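Long-range contacts in BIFUNCTIONAL PROTEIN Proline utilization A (PutA) (Corynebacterium freiburgense, PDB 5UX5), which catalyses both steps of proline catabolism, an FAD-dependent proline dehydrogenase and an NAD-dependent aldehyde dehydrogenase in one chain together oxidising proline to glutamate: residues A[162-166]-A[746-752]; A[586-592]-A[613-619]; A[624-628]-A[646-650]. The contacts are given in a common frame with arbitrary orientation. Residues are numbered along the deposited sequence.

In the fold
From the N terminus the chain first builds the proline dehydrogenase barrel, where 162-166 begins helix 164-178; its partner 746-752, at the end of helix 740-750, comes 580 residues later in the aldehyde dehydrogenase part. Contact 1 thus closes a very long loop joining the two catalytic units. Contacts 2 and 3 lie within that loop in series. Contact 2 pairs strands 580-591 and 614-618, closing a short loop that carries helix 599-611; contact 3 closes the next, which holds the rest of helix 624-636 and most of strand 644-646, packing the helix start on the loop beyond. They touch, Leu617 O lying 2.9 Å from Met647 N, whereas contact 1 is about 38-43 Å away, centre to centre.

Contact 1: residues A[162-166]-A[746-752]; sequences LGDGE and DATRTLR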
loop_
_atom_site.group_PDB
_atom_site.type_symbol
_atom_site.label_atom_id
_atom_site.label_comp_id
_atom_site.label_asym_id
_atom_site.label_seq_id
_atom_site.Cartn_x
_atom_site.Cartn_y
_atom_site.Cartn_z
ATOM N N LEU A 162 -6.777 15.718 4.665
ATOM C CA LEU A 162 -6.137 15.194 3.467
ATOM C C LEU A 162 -5.409 16.251 2.647
ATOM O O LEU A 162 -4.559 15.889 1.829
ATOM C CB LEU A 162 -7.178 14.487 2.594
ATOM C CG LEU A 162 -7.860 13.378 3.414
ATOM C CD1 LEU A 162 -8.970 12.653 2.674
ATOM C CD2 LEU A 162 -6.841 12.385 3.901
ATOM N N GLY A 163 -5.691 17.546 2.858
ATOM C CA GLY A 163 -5.049 18.592 2.086
ATOM C C GLY A 163 -4.677 19.797 2.932
ATOM O O GLY A 163 -5.037 19.893 4.103
ATOM N N ASP A 164 -3.945 20.726 2.316
ATOM C CA ASP A 164 -3.546 21.925 3.053
ATOM C C ASP A 164 -4.734 22.810 3.408
ATOM O O ASP A 164 -4.651 23.589 4.360
ATOM C CB ASP A 164 -2.523 22.743 2.266
ATOM C CG ASP A 164 -1.124 22.131 2.294
ATOM O OD1 ASP A 164 -0.727 21.484 3.315
ATOM O OD2 ASP A 164 -0.425 22.316 1.265
ATOM N N GLY A 165 -5.825 22.728 2.652
ATOM C CA GLY A 165 -7.020 23.512 2.921
ATOM C C GLY A 165 -7.601 23.188 4.278
ATOM O O GLY A 165 -7.777 24.073 5.114
ATOM N N GLU A 166 -7.942 21.921 4.503
ATOM C CA GLU A 166 -8.466 21.541 5.803
ATOM C C GLU A 166 -7.416 21.647 6.893
ATOM O O GLU A 166 -7.759 21.912 8.046
ATOM C CB GLU A 166 -9.028 20.134 5.747
ATOM C CG GLU A 166 -9.657 19.668 7.042
ATOM C CD GLU A 166 -10.826 20.509 7.518
ATOM O OE1 GLU A 166 -11.538 21.129 6.671
ATOM O OE2 GLU A 166 -11.047 20.478 8.762
ATOM N N ASP A 746 -8.857 19.176 -2.475
ATOM C CA ASP A 746 -7.915 19.642 -1.459
ATOM C C ASP A 746 -6.665 18.763 -1.422
ATOM O O ASP A 746 -5.531 19.257 -1.374
ATOM C CB ASP A 746 -8.611 19.686 -0.101
ATOM C CG ASP A 746 -7.771 20.377 0.974
ATOM O OD1 ASP A 746 -6.823 21.106 0.611
ATOM O OD2 ASP A 746 -8.070 20.217 2.183
ATOM N N ALA A 747 -6.854 17.449 -1.446
ATOM C CA ALA A 747 -5.710 16.542 -1.409
ATOM C C ALA A 747 -4.825 16.692 -2.648
ATOM O O ALA A 747 -3.600 16.566 -2.564
ATOM C CB ALA A 747 -6.209 15.109 -1.258
ATOM N N THR A 748 -5.426 16.912 -3.819
ATOM C CA THR A 748 -4.632 16.997 -5.043
ATOM C C THR A 748 -3.811 18.284 -5.094
ATOM O O THR A 748 -2.622 18.266 -5.440
ATOM C CB THR A 748 -5.555 16.873 -6.252
ATOM O OG1 THR A 748 -6.245 15.634 -6.157
ATOM C CG2 THR A 748 -4.766 16.868 -7.537
ATOM N N ARG A 749 -4.428 19.419 -4.759
ATOM C CA ARG A 749 -3.669 20.662 -4.682
ATOM C C ARG A 749 -2.525 20.572 -3.665
ATOM O O ARG A 749 -1.580 21.360 -3.749
ATOM C CB ARG A 749 -4.597 21.828 -4.348
ATOM C CG ARG A 749 -5.714 22.064 -5.358
ATOM C CD ARG A 749 -6.273 23.514 -5.253
ATOM N NE ARG A 749 -7.320 23.839 -6.236
ATOM C CZ ARG A 749 -7.120 24.061 -7.546
ATOM N NH1 ARG A 749 -5.903 23.983 -8.096
ATOM N NH2 ARG A 749 -8.154 24.359 -8.327
ATOM N N THR A 750 -2.585 19.639 -2.700
ATOM C CA THR A 750 -1.556 19.542 -1.664
ATOM C C THR A 750 -0.321 18.717 -2.070
ATOM O O THR A 750 0.735 18.871 -1.451
ATOM C CB THR A 750 -2.183 18.989 -0.369
ATOM O OG1 THR A 750 -3.206 19.883 0.075
ATOM C CG2 THR A 750 -1.180 18.864 0.757
ATOM N N LEU A 751 -0.393 17.877 -3.095
ATOM C CA LEU A 751 0.788 17.123 -3.512
ATOM C C LEU A 751 1.965 18.034 -3.847
ATOM O O LEU A 751 1.819 19.020 -4.574
ATOM C CB LEU A 751 0.456 16.258 -4.721
ATOM C CG LEU A 751 -0.438 15.068 -4.452
ATOM C CD1 LEU A 751 -0.991 14.571 -5.766
ATOM C CD2 LEU A 751 0.370 13.985 -3.737
ATOM N N ARG A 752 3.151 17.659 -3.361
ATOM C CA ARG A 752 4.380 18.411 -3.618
ATOM C C ARG A 752 5.019 17.854 -4.892
ATOM O O ARG A 752 5.482 16.708 -4.912
ATOM C CB ARG A 752 5.371 18.294 -2.463
ATOM C CG ARG A 752 4.901 18.717 -1.076
ATOM C CD ARG A 752 4.231 20.078 -0.967
ATOM N NE ARG A 752 3.597 20.201 0.348
ATOM C CZ ARG A 752 2.563 20.994 0.626
ATOM N NH1 ARG A 752 2.014 21.760 -0.329
ATOM N NH2 ARG A 752 2.070 21.007 1.867
#
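Polar bonds gather round the first turn of helix 164-178. The carboxylate of Asp746 meets two successive backbone amides there, Gly165 N to Asp746 OD1 at 2.8 Å and Glu166 N to Asp746 OD2 at 2.9 Å. A third amide is taken by a hydroxyl: Asp164 N donates to Thr750 OG1 over a short 2.5 Å, while Thr750 OG1 itself donates to Asp746 O of its own helix at 2.8 Å. With glycine at the N-cap position, Gly163, these acceptors for the helix's first amides come from a distant part of the chain. Beside them Asp164 OD2 forms a salt bridge with Arg752, 2.9 Å from Arg752 NH2 and 3.0 Å from Arg752 NH1, and Asp164 OD1 pairs with Arg212.

Packing is tight below this polar layer. Gly163 CA lies 4.1 Å from Ala747 CA and 3.0 Å from Thr750 OG1; a side chain at Gly163 would run into Asp746, and one at Gly165 would also strike that carboxylate. Leu162 closes the edge, its CB 4.0 Å from Ala747 CB and its O 3.5 Å from Ala747 CA in a CA-H...O contact. Helix 706-718 lies alongside, where Val710 touches Leu162 and Tyr714 touches Ala747.

An aspartate and a threonine one turn apart on helix 740-750 therefore accept the first amides of helix 164-178, which follow the N-cap residue Gly163. This is an interdomain contact, joining a helix N terminus of the proline dehydrogenase TIM barrel to the aldehyde dehydrogenase part of the bifunctional enzyme.

Contact 2: residues A[586-592]-A[613-619]; sequences NLVVVAS and AKAILKP. With NAD (nicotinamide-adenine-dinucleotide), chain F.
Strands 587-591 and 614-618 run parallel in register, Leu587 beside Lys614 through Ala591 beside Lys618, CA-CA 4.7-4.9 Å; the strand axes approach to 4.7 Å and cross at -21°. The hydrogen-bond ladder alternates direction: Lys614 N to Asn586 O 2.9 Å, Val588 N to Lys614 O 2.9 Å, Ile616 N to Val588 O 2.9 Å, Val590 N to Ile616 O 2.7 Å, Lys618 N to Val590 O 2.8 Å, then a weak Ser592 N to Lys618 O at 3.4 Å. Val589 and Ala591 instead bond through their backbones to strand 666-670, and Asn586 N and Leu587 N both donate to Asp665 OD2. Helix 599-611 links the pair as a beta-alpha-beta crossover of the Rossmann-type NAD-binding domain, packing on Val588 and Ala615. On the other face Leu587 (chi1 t, chi2 p) sets CD1 4.0 Å from Ile616 CG1. At the C-terminal edge NAD O3B donates to Ser592 O at 2.9 Å and accepts from Lys618 NZ at 2.8 Å; Lys618 NZ also donates to Pro619 O at 3.1 Å.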
loop_
_atom_site.group_PDB
_atom_site.type_symbol
_atom_site.label_atom_id
_atom_site.label_comp_id
_atom_site.label_asym_id
_atom_site.label_seq_id
_atom_site.Cartn_x
_atom_site.Cartn_y
_atom_site.Cartn_z
ATOM N N ASN A 586 14.758 -22.583 -24.482
ATOM C CA ASN A 586 16.188 -22.383 -24.316
ATOM C C ASN A 586 16.563 -20.935 -24.010
ATOM O O ASN A 586 17.505 -20.701 -23.240
ATOM C CB ASN A 586 16.903 -22.872 -25.566
ATOM C CG ASN A 586 16.773 -24.370 -25.724
ATOM O OD1 ASN A 586 16.689 -25.095 -24.727
ATOM N ND2 ASN A 586 16.760 -24.849 -26.961
ATOM N N LEU A 587 15.833 -19.967 -24.568
ATOM C CA LEU A 587 16.217 -18.557 -24.519
ATOM C C LEU A 587 14.965 -17.691 -24.510
ATOM O O LEU A 587 14.104 -17.843 -25.380
ATOM C CB LEU A 587 17.106 -18.184 -25.714
ATOM C CG LEU A 587 17.585 -16.753 -25.965
ATOM C CD1 LEU A 587 18.368 -16.131 -24.802
ATOM C CD2 LEU A 587 18.426 -16.731 -27.220
ATOM N N VAL A 588 14.862 -16.798 -23.528
ATOM C CA VAL A 588 13.805 -15.797 -23.469
ATOM C C VAL A 588 14.430 -14.408 -23.528
ATOM O O VAL A 588 15.455 -14.160 -22.887
ATOM C CB VAL A 588 12.965 -15.949 -22.195
ATOM C CG1 VAL A 588 11.995 -14.783 -22.085
ATOM C CG2 VAL A 588 12.242 -17.297 -22.197
ATOM N N VAL A 589 13.796 -13.493 -24.269
ATOM C CA VAL A 589 14.198 -12.091 -24.299
ATOM C C VAL A 589 13.213 -11.280 -23.458
ATOM O O VAL A 589 11.986 -11.436 -23.598
ATOM C CB VAL A 589 14.263 -11.568 -25.741
ATOM C CG1 VAL A 589 14.414 -10.016 -25.750
ATOM C CG2 VAL A 589 15.393 -12.233 -26.472
ATOM N N VAL A 590 13.745 -10.427 -22.574
ATOM C CA VAL A 590 12.934 -9.570 -21.709
ATOM C C VAL A 590 13.146 -8.123 -22.129
ATOM O O VAL A 590 14.214 -7.539 -21.889
ATOM C CB VAL A 590 13.265 -9.750 -20.221
ATOM C CG1 VAL A 590 12.417 -8.811 -19.402
ATOM C CG2 VAL A 590 13.013 -11.163 -19.781
ATOM N N ALA A 591 12.123 -7.541 -22.738
ATOM C CA ALA A 591 12.120 -6.143 -23.150
ATOM C C ALA A 591 11.273 -5.371 -22.142
ATOM O O ALA A 591 10.059 -5.552 -22.071
ATOM C CB ALA A 591 11.602 -6.002 -24.580
ATOM N N SER A 592 11.920 -4.546 -21.338
ATOM C CA SER A 592 11.337 -3.945 -20.148
ATOM C C SER A 592 11.093 -2.445 -20.336
ATOM O O SER A 592 11.668 -1.816 -21.235
ATOM C CB SER A 592 12.270 -4.185 -18.954
ATOM O OG SER A 592 13.536 -3.589 -19.181
ATOM N N ALA A 613 15.342 -21.530 -18.785
ATOM C CA ALA A 613 15.881 -20.873 -19.966
ATOM C C ALA A 613 17.033 -19.943 -19.604
ATOM O O ALA A 613 17.248 -19.602 -18.438
ATOM C CB ALA A 613 14.784 -20.086 -20.678
ATOM N N LYS A 614 17.804 -19.579 -20.625
ATOM C CA LYS A 614 18.688 -18.415 -20.562
ATOM C C LYS A 614 17.877 -17.149 -20.854
ATOM O O LYS A 614 16.809 -17.201 -21.474
ATOM C CB LYS A 614 19.856 -18.548 -21.559
ATOM C CG LYS A 614 21.019 -19.433 -21.055
ATOM C CD LYS A 614 20.729 -20.940 -20.996
ATOM C CE LYS A 614 21.097 -21.637 -22.309
ATOM N NZ LYS A 614 20.260 -22.837 -22.637
ATOM N N ALA A 615 18.340 -16.012 -20.343
ATOM C CA ALA A 615 17.594 -14.773 -20.550
ATOM C C ALA A 615 18.485 -13.668 -21.089
ATOM O O ALA A 615 19.609 -13.463 -20.610
ATOM C CB ALA A 615 16.927 -14.296 -19.271
ATOM N N ILE A 616 17.947 -12.929 -22.060
ATOM C CA ILE A 616 18.510 -11.658 -22.500
ATOM C C ILE A 616 17.625 -10.541 -21.969
ATOM O O ILE A 616 16.411 -10.523 -22.218
ATOM C CB ILE A 616 18.644 -11.575 -24.023
ATOM C CG1 ILE A 616 19.834 -12.406 -24.492
ATOM C CG2 ILE A 616 18.824 -10.158 -24.436
ATOM C CD1 ILE A 616 19.932 -12.545 -25.988
ATOM N N LEU A 617 18.226 -9.642 -21.200
ATOM C CA LEU A 617 17.564 -8.440 -20.725
ATOM C C LEU A 617 17.900 -7.293 -21.667
ATOM O O LEU A 617 19.077 -6.921 -21.813
ATOM C CB LEU A 617 17.994 -8.109 -19.292
ATOM C CG LEU A 617 17.597 -6.728 -18.728
ATOM C CD1 LEU A 617 16.111 -6.466 -18.860
ATOM C CD2 LEU A 617 18.007 -6.615 -17.259
ATOM N N LYS A 618 16.869 -6.733 -22.295
ATOM C CA LYS A 618 17.020 -5.529 -23.111
ATOM C C LYS A 618 16.207 -4.408 -22.461
ATOM O O LYS A 618 14.988 -4.308 -22.677
ATOM C CB LYS A 618 16.579 -5.808 -24.554
ATOM C CG LYS A 618 16.943 -4.722 -25.559
ATOM C CD LYS A 618 15.792 -3.791 -25.692
ATOM C CE LYS A 618 16.216 -2.408 -25.936
ATOM N NZ LYS A 618 15.070 -1.598 -25.482
ATOM N N PRO A 619 16.820 -3.537 -21.673
ATOM C CA PRO A 619 16.042 -2.556 -20.908
ATOM C C PRO A 619 15.666 -1.312 -21.709
ATOM O O PRO A 619 16.302 -0.934 -22.705
ATOM C CB PRO A 619 16.987 -2.181 -19.771
ATOM C CG PRO A 619 18.363 -2.512 -20.261
ATOM C CD PRO A 619 18.265 -3.338 -21.511
HETATM P PA NAD F . 7.701 0.637 -25.810
HETATM O O1A NAD F . 6.387 -0.218 -25.864
HETATM O O2A NAD F . 7.883 1.418 -27.153
HETATM O O5B NAD F . 8.949 -0.304 -25.649
HETATM C C5B NAD F . 9.228 -1.029 -24.476
HETATM C C4B NAD F . 10.498 -1.859 -24.662
HETATM O O4B NAD F . 10.615 -2.450 -25.960
HETATM C C3B NAD F . 11.730 -1.049 -24.397
HETATM O O3B NAD F . 12.754 -1.828 -23.889
HETATM C C2B NAD F . 11.976 -0.585 -25.776
HETATM O O2B NAD F . 13.204 0.025 -25.972
HETATM C C1B NAD F . 11.749 -1.842 -26.552
HETATM N N9A NAD F . 11.557 -1.593 -27.976
HETATM C C8A NAD F . 10.541 -0.863 -28.565
HETATM N N7A NAD F . 10.705 -0.853 -29.905
HETATM C C5A NAD F . 11.849 -1.589 -30.250
HETATM C C6A NAD F . 12.485 -1.926 -31.440
HETATM N N6A NAD F . 12.004 -1.484 -32.726
HETATM N N1A NAD F . 13.595 -2.683 -31.404
HETATM C C2A NAD F . 14.118 -3.129 -30.233
HETATM N N3A NAD F . 13.520 -2.825 -29.048
HETATM C C4A NAD F . 12.402 -2.069 -29.025
HETATM O O3 NAD F . 7.567 1.561 -24.511
HETATM P PN NAD F . 8.039 3.085 -24.293
HETATM O O1N NAD F . 8.550 3.778 -25.538
HETATM O O2N NAD F . 9.242 3.058 -23.396
HETATM O O5D NAD F . 6.767 3.838 -23.657
HETATM C C5D NAD F . 5.571 3.864 -24.424
HETATM C C4D NAD F . 4.248 3.850 -23.653
HETATM O O4D NAD F . 4.006 2.704 -22.871
HETATM C C3D NAD F . 3.995 4.958 -22.690
HETATM O O3D NAD F . 3.892 6.211 -23.260
HETATM C C2D NAD F . 2.674 4.500 -22.213
HETATM O O2D NAD F . 1.680 5.105 -22.963
HETATM C C1D NAD F . 2.728 2.995 -22.346
#

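Contact 3: residues A[624-628]-A[646-650]; sequences RRCAE and LMHTD
This is a helix-to-loop side-chain contact in the NAD-binding part of the aldehyde dehydrogenase unit: the first turn of helix 624-636 faces the end of strand 644-646 and the loop after it. Segment 624-628 is helical throughout, with Glu628 N to Arg624 O at 3.2 Å, whereas 646-650 is extended and bends at His648 (phi/psi -84/69), the centre of an inverse gamma turn with a weak Thr649 N to Met647 O bond of 2.9 Å. The backbones stay apart, Arg624 CA to His648 CA 7.6 Å and Ala627 CA to Leu646 CA 8.0 Å, so side chains fill the gap. His648 (chi1 m, chi2 -63°) has its CA-to-CB bond toward the helix, and its NE2 donates to Glu628 OE2 at 3.0 Å, at the ring edge, a His-carboxylate hydrogen bond; Glu628 reaches it with chi1 and chi2 both m. Arg624 CG lies 3.7 Å from His648 ND1, its extended side chain passing along the loop. Below, Leu646 (t, p) brings CD1 to 3.7 Å from Ala627 CB and CD2 to 3.4 Å from Glu628 OE2. Trp493 adds a cation-pi interaction with Arg624 and an edge-to-face one with His648. Pro619, just past strand 614-618, touches Ala627; Leu646, Met647 and Thr649 lean on that strand, and Asp650 reaches the NAD pocket ahead of helix 653-659.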
loop_
_atom_site.group_PDB
_atom_site.type_symbol
_atom_site.label_atom_id
_atom_site.label_comp_id
_atom_site.label_asym_id
_atom_site.label_seq_id
_atom_site.Cartn_x
_atom_site.Cartn_y
_atom_site.Cartn_z
ATOM N N ARG A 624 18.864 2.781 -18.568
ATOM C CA ARG A 624 19.925 1.809 -18.792
ATOM C C ARG A 624 20.825 1.678 -17.578
ATOM O O ARG A 624 21.422 0.620 -17.368
ATOM C CB ARG A 624 20.742 2.197 -20.020
ATOM C CG ARG A 624 20.011 2.017 -21.312
ATOM C CD ARG A 624 20.902 2.341 -22.467
ATOM N NE ARG A 624 20.278 1.971 -23.739
ATOM C CZ ARG A 624 20.082 2.801 -24.767
ATOM N NH1 ARG A 624 20.476 4.077 -24.700
ATOM N NH2 ARG A 624 19.506 2.348 -25.876
ATOM N N ARG A 625 20.989 2.743 -16.796
ATOM C CA ARG A 625 21.820 2.582 -15.608
ATOM C C ARG A 625 21.114 1.749 -14.543
ATOM O O ARG A 625 21.783 1.063 -13.765
ATOM C CB ARG A 625 22.284 3.938 -15.044
ATOM C CG ARG A 625 23.340 4.621 -15.903
ATOM C CD ARG A 625 23.884 5.923 -15.330
ATOM N NE ARG A 625 22.928 6.772 -14.616
ATOM C CZ ARG A 625 22.462 7.932 -15.075
ATOM N NH1 ARG A 625 22.876 8.389 -16.257
ATOM N NH2 ARG A 625 21.603 8.640 -14.339
ATOM N N CYS A 626 19.778 1.798 -14.494
ATOM C CA CYS A 626 19.019 0.947 -13.578
ATOM C C CYS A 626 19.295 -0.537 -13.833
ATOM O O CYS A 626 19.615 -1.291 -12.903
ATOM C CB CYS A 626 17.527 1.257 -13.694
ATOM S SG CYS A 626 17.035 2.847 -12.950
ATOM N N ALA A 627 19.213 -0.964 -15.092
ATOM C CA ALA A 627 19.559 -2.340 -15.423
ATOM C C ALA A 627 20.987 -2.665 -15.024
ATOM O O ALA A 627 21.259 -3.761 -14.523
ATOM C CB ALA A 627 19.375 -2.580 -16.915
ATOM N N GLU A 628 21.918 -1.727 -15.241
ATOM C CA GLU A 628 23.304 -2.024 -14.915
ATOM C C GLU A 628 23.497 -2.226 -13.416
ATOM O O GLU A 628 24.158 -3.183 -12.995
ATOM C CB GLU A 628 24.214 -0.931 -15.437
ATOM C CG GLU A 628 24.392 -0.893 -16.941
ATOM C CD GLU A 628 25.242 -2.038 -17.449
ATOM O OE1 GLU A 628 25.935 -2.661 -16.614
ATOM O OE2 GLU A 628 25.222 -2.311 -18.677
ATOM N N LEU A 646 22.900 -8.914 -20.667
ATOM C CA LEU A 646 22.291 -7.589 -20.741
ATOM C C LEU A 646 22.706 -6.958 -22.059
ATOM O O LEU A 646 23.903 -6.790 -22.307
ATOM C CB LEU A 646 22.753 -6.722 -19.572
ATOM C CG LEU A 646 22.296 -5.271 -19.353
ATOM C CD1 LEU A 646 20.814 -5.128 -19.223
ATOM C CD2 LEU A 646 22.950 -4.750 -18.100
ATOM N N MET A 647 21.735 -6.640 -22.915
ATOM C CA MET A 647 22.020 -6.175 -24.270
ATOM C C MET A 647 21.316 -4.842 -24.511
ATOM O O MET A 647 20.098 -4.807 -24.733
ATOM C CB MET A 647 21.594 -7.204 -25.329
ATOM C CG MET A 647 22.300 -8.557 -25.297
ATOM S SD MET A 647 21.962 -9.620 -26.768
ATOM C CE MET A 647 22.623 -8.638 -28.130
ATOM N N HIS A 648 22.086 -3.751 -24.525
ATOM C CA HIS A 648 21.543 -2.432 -24.860
ATOM C C HIS A 648 21.507 -2.265 -26.382
ATOM O O HIS A 648 22.255 -1.489 -26.977
ATOM C CB HIS A 648 22.360 -1.316 -24.216
ATOM C CG HIS A 648 22.481 -1.416 -22.728
ATOM N ND1 HIS A 648 21.394 -1.347 -21.883
ATOM C CD2 HIS A 648 23.573 -1.531 -21.930
ATOM C CE1 HIS A 648 21.810 -1.431 -20.630
ATOM N NE2 HIS A 648 23.129 -1.545 -20.630
ATOM N N THR A 649 20.622 -3.023 -27.019
ATOM C CA THR A 649 20.428 -2.846 -28.449
ATOM C C THR A 649 19.677 -1.550 -28.706
ATOM O O THR A 649 18.899 -1.069 -27.868
ATOM C CB THR A 649 19.639 -4.011 -29.078
ATOM O OG1 THR A 649 18.253 -3.924 -28.708
ATOM C CG2 THR A 649 20.183 -5.360 -28.640
ATOM N N ASP A 650 19.920 -0.985 -29.882
ATOM C CA ASP A 650 19.118 0.122 -30.353
ATOM C C ASP A 650 17.722 -0.392 -30.700
ATOM O O ASP A 650 17.377 -1.542 -30.459
ATOM C CB ASP A 650 19.767 0.803 -31.557
ATOM C CG ASP A 650 20.034 -0.155 -32.693
ATOM O OD1 ASP A 650 19.355 -1.209 -32.752
ATOM O OD2 ASP A 650 20.909 0.142 -33.541
#